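Local coordinates for halotolerant alpha-type carbonic anhydrase (dCA II) (Dunaliella salina, PDB 1Y7W), which probably catalyses the reversible hydration of carbon dioxide to bicarbonate at a zinc-containing active site of the alpha carbonic anhydrase type, and tolerates high salt, at residues Asn18-Gly22 with His267-Asp271; Val95-Gln99 with Ser200-Val206. All coordinates share one frame; numbering follows the deposited sequence.

Interaction 1 (Asn18-Gly22 with His267-Asp271); sequences NPNDG and HAGAD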
# COMPACT_ATOMS: atom_id res chain seq x y z
N ASN A 18 14.50 -9.53 11.46
CA ASN A 18 13.50 -10.00 12.48
C ASN A 18 12.00 -9.65 12.22
O ASN A 18 11.12 -10.35 12.73
CB ASN A 18 13.82 -9.49 13.92
CG ASN A 18 15.31 -9.26 14.22
OD1 ASN A 18 15.94 -8.32 13.69
ND2 ASN A 18 15.87 -10.09 15.11
N PRO A 19 11.70 -8.55 11.47
CA PRO A 19 10.29 -8.17 11.22
C PRO A 19 9.48 -9.15 10.37
O PRO A 19 8.30 -9.42 10.63
CB PRO A 19 10.40 -6.81 10.47
CG PRO A 19 11.79 -6.36 10.70
CD PRO A 19 12.60 -7.64 10.76
N ASN A 20 10.13 -9.65 9.32
CA ASN A 20 9.52 -10.58 8.37
C ASN A 20 10.07 -11.94 8.70
O ASN A 20 11.15 -12.07 9.29
CB ASN A 20 9.90 -10.19 6.95
CG ASN A 20 9.92 -8.67 6.73
OD1 ASN A 20 8.86 -8.02 6.66
ND2 ASN A 20 11.12 -8.10 6.63
N ASP A 21 9.37 -12.99 8.29
CA ASP A 21 9.91 -14.27 8.67
C ASP A 21 10.87 -15.01 7.77
O ASP A 21 12.05 -15.21 8.13
CB ASP A 21 8.76 -15.17 9.11
CG ASP A 21 8.42 -14.95 10.58
OD1 ASP A 21 9.31 -15.23 11.42
OD2 ASP A 21 7.29 -14.48 10.89
N GLY A 22 10.42 -15.40 6.60
CA GLY A 22 11.34 -16.13 5.74
C GLY A 22 12.11 -15.29 4.74
O GLY A 22 12.79 -15.87 3.89
N HIS A 267 13.27 -3.71 15.80
CA HIS A 267 14.18 -4.81 15.49
C HIS A 267 15.48 -4.17 14.98
O HIS A 267 15.51 -3.55 13.92
CB HIS A 267 13.62 -5.73 14.37
CG HIS A 267 12.19 -6.17 14.56
ND1 HIS A 267 11.85 -7.33 15.25
CD2 HIS A 267 11.02 -5.59 14.21
CE1 HIS A 267 10.54 -7.42 15.33
NE2 HIS A 267 10.01 -6.38 14.70
N ALA A 268 16.56 -4.32 15.73
CA ALA A 268 17.86 -3.76 15.33
C ALA A 268 18.34 -4.31 13.99
O ALA A 268 19.14 -3.67 13.30
CB ALA A 268 18.92 -4.03 16.43
N GLY A 269 17.85 -5.48 13.61
CA GLY A 269 18.26 -6.04 12.32
C GLY A 269 17.25 -5.82 11.19
O GLY A 269 17.32 -6.46 10.15
N ALA A 270 16.33 -4.90 11.37
CA ALA A 270 15.30 -4.69 10.36
C ALA A 270 15.85 -3.88 9.20
O ALA A 270 16.83 -3.13 9.34
CB ALA A 270 14.08 -3.99 11.01
N ASP A 271 15.23 -4.04 8.02
CA ASP A 271 15.66 -3.26 6.87
C ASP A 271 14.85 -1.98 6.93
O ASP A 271 13.60 -2.00 6.96
CB ASP A 271 15.37 -4.00 5.55
CG ASP A 271 16.26 -5.22 5.36
OD1 ASP A 271 17.51 -5.06 5.32
OD2 ASP A 271 15.69 -6.34 5.27
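The imidazole of H267 is roofed on one face by the N18-P19 peptide: P19 N sits 3.9 Å above the ring plane, over its centre, and N18 C lies at a similar height but displaced toward the rim. Beyond the rim, on the same side, N18 CB comes within 3.2 Å of H267 ND1, while P19 CG is 3.7 Å from H267 CD2. The N18 amide is turned only 17° from the ring plane, and the two side chains run past each other in opposite directions. This is a surface contact in the alpha carbonic anhydrase fold, pairing the first modelled residues with a type I beta turn, H267-A270, that follows helix 253-266. H267 is the first residue beyond the helix to leave helical backbone angles, and the turn is closed by A270 N donating to H267 O at 3.0 Å. With CG beside the backbone N (chi1 -49°), the imidazole reaches under the incoming chain, and its NE2 is hydrogen-bonded to E98. Such double use of one ring, with a polar end gripped and a flat face covered, illustrates how the start of the ordered chain can be held without regular secondary structure. An alanine in place of H267 would remove the ring on which the N18-P19 peptide rests and would probably leave E98 without this partner and the first modelled residues freer to move. The N18 carboxamide reaches over the turn, where OD1 lies 3.4 Å from G269 N. Further along, P19 also packs against Q99, and its side chain is about 13 Å from the zinc ion. The same P19 CG also presses on the turn, 3.3 Å from A270 CB, tighter than usual for two carbons.

Interaction 2 (Val95-Gln99 with Ser200-Val206); sequences VDLEQ and SYGDTGV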
# COMPACT_ATOMS: atom_id res chain seq x y z
N VAL A 95 -1.89 1.12 15.06
CA VAL A 95 -0.70 1.07 14.20
C VAL A 95 0.30 0.08 14.82
O VAL A 95 0.32 -0.12 16.05
CB VAL A 95 -0.10 2.47 14.05
CG1 VAL A 95 0.30 3.03 15.42
CG2 VAL A 95 1.12 2.44 13.12
N ASP A 96 1.06 -0.61 13.98
CA ASP A 96 2.07 -1.54 14.50
C ASP A 96 3.37 -0.72 14.52
O ASP A 96 3.77 -0.08 13.50
CB ASP A 96 2.21 -2.77 13.57
CG ASP A 96 1.03 -3.77 13.69
OD1 ASP A 96 0.13 -3.57 14.55
OD2 ASP A 96 1.03 -4.77 12.91
N LEU A 97 4.04 -0.70 15.67
CA LEU A 97 5.27 0.06 15.76
C LEU A 97 6.48 -0.78 15.33
O LEU A 97 7.30 -1.21 16.15
CB LEU A 97 5.45 0.60 17.19
CG LEU A 97 4.35 1.59 17.59
CD1 LEU A 97 4.72 2.22 18.98
CD2 LEU A 97 4.18 2.71 16.49
N GLU A 98 6.56 -1.06 14.03
CA GLU A 98 7.68 -1.80 13.48
C GLU A 98 7.74 -1.47 12.01
O GLU A 98 6.96 -0.64 11.49
CB GLU A 98 7.51 -3.32 13.68
CG GLU A 98 6.26 -3.91 13.00
CD GLU A 98 6.08 -5.41 13.30
OE1 GLU A 98 6.88 -5.99 14.08
OE2 GLU A 98 5.15 -6.02 12.72
N GLN A 99 8.68 -2.09 11.33
CA GLN A 99 8.83 -1.86 9.88
C GLN A 99 7.48 -1.85 9.12
O GLN A 99 6.65 -2.75 9.35
CB GLN A 99 9.71 -2.97 9.31
CG GLN A 99 10.11 -2.80 7.82
CD GLN A 99 10.72 -4.08 7.24
OE1 GLN A 99 11.94 -4.23 7.13
NE2 GLN A 99 9.88 -5.01 6.89
N SER A 200 5.73 1.27 23.37
CA SER A 200 7.16 1.00 23.13
C SER A 200 7.31 0.55 21.69
O SER A 200 6.38 -0.00 21.13
CB SER A 200 7.68 -0.14 24.04
OG SER A 200 7.56 0.27 25.39
N TYR A 201 8.47 0.81 21.08
CA TYR A 201 8.70 0.34 19.72
C TYR A 201 8.55 -1.19 19.73
O TYR A 201 8.97 -1.84 20.69
CB TYR A 201 10.10 0.67 19.28
CG TYR A 201 10.38 2.16 19.22
CD1 TYR A 201 9.53 3.01 18.52
CD2 TYR A 201 11.54 2.71 19.82
CE1 TYR A 201 9.79 4.33 18.39
CE2 TYR A 201 11.82 4.08 19.70
CZ TYR A 201 10.94 4.88 18.98
OH TYR A 201 11.15 6.24 18.79
N GLY A 202 7.99 -1.76 18.66
CA GLY A 202 7.80 -3.20 18.66
C GLY A 202 6.37 -3.55 19.10
O GLY A 202 5.90 -4.66 18.80
N ASP A 203 5.71 -2.66 19.82
CA ASP A 203 4.31 -2.91 20.21
C ASP A 203 3.45 -2.93 18.93
O ASP A 203 3.67 -2.16 18.00
CB ASP A 203 3.78 -1.80 21.11
CG ASP A 203 4.32 -1.88 22.52
OD1 ASP A 203 3.88 -1.05 23.34
OD2 ASP A 203 5.17 -2.76 22.80
N THR A 204 2.46 -3.81 18.90
CA THR A 204 1.56 -3.87 17.77
C THR A 204 0.16 -3.46 18.21
O THR A 204 -0.16 -3.51 19.40
CB THR A 204 1.54 -5.28 17.12
OG1 THR A 204 1.19 -6.28 18.10
CG2 THR A 204 2.90 -5.62 16.50
N GLY A 205 -0.66 -2.97 17.27
CA GLY A 205 -2.03 -2.59 17.60
C GLY A 205 -2.20 -1.45 18.58
O GLY A 205 -3.12 -1.46 19.40
N VAL A 206 -1.32 -0.46 18.49
CA VAL A 206 -1.31 0.73 19.34
C VAL A 206 -2.41 1.69 18.85
O VAL A 206 -2.47 2.06 17.69
CB VAL A 206 0.10 1.41 19.21
CG1 VAL A 206 0.17 2.80 19.92
CG2 VAL A 206 1.16 0.40 19.74
O HOH W 1 7.01 -6.20 16.91
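L97 lays its isobutyl group across the loop 200-206, crossing V206 at about a right angle, with L97 CG 4.0 Å from V206 CG2 and L97 CD1 3.5 Å from S200 O. Its CG stands beside the backbone N (chi1 -64°), which brings CG and the CD1 branch over S200 O and V206; I190 of helix 181-195 also meets this buried side chain. L97 is the centre of an inverse gamma turn, and its backbone is gripped at both N and O by the facing loop: its N donates to D203 O at 2.8 Å, nearly in line with the carbonyl bond, and its O takes G202 N at 2.7 Å in the carbonyl plane. The facing residues S200-D203 form a type II beta turn, and at G202 any side chain would collide with the preceding carbonyl. D203 OD1 accepts S200 N from above the carboxylate plane.

Beside this turn the start of 95-99 and the end of 200-206 meet in a short antiparallel bridge, V95 with V206, linked by bonds in both directions between their backbone N and O atoms. G205 and V206 together face V95, a classic G1 bulge, and G205 has the positive phi expected at its first position. The extra residue leaves G205 N pointing at D96, whose OD1 accepts it at 2.9 Å nearly along the C-O axis. The same carboxylate oxygen is 3.4 Å from T204 CB. Nearer the beta turn, a water donates to both E98 OE1 (2.8 Å) and G202 O (2.7 Å).

From the N-terminal side, 18-22 opens the longer loop and the chain then reaches 95-99. Interaction 2 closes first, when the chain returns at 200-206, about a hundred residues on and just after helix 181-195; strands 114-117 through 166-175 of the central sheet lie within that loop. Interaction 1 closes only after strands 224-229 and 240-251 and helix 253-266 have passed, so the smaller loop sits wholly within the larger and the two do not cross. The centres of interactions 1 and 2 are about 13 Å apart. They touch directly, probably through a hydrogen bond between H267 and E98, which ties the first modelled residues and the turn after helix 253-266 to the loop beside helix 181-195.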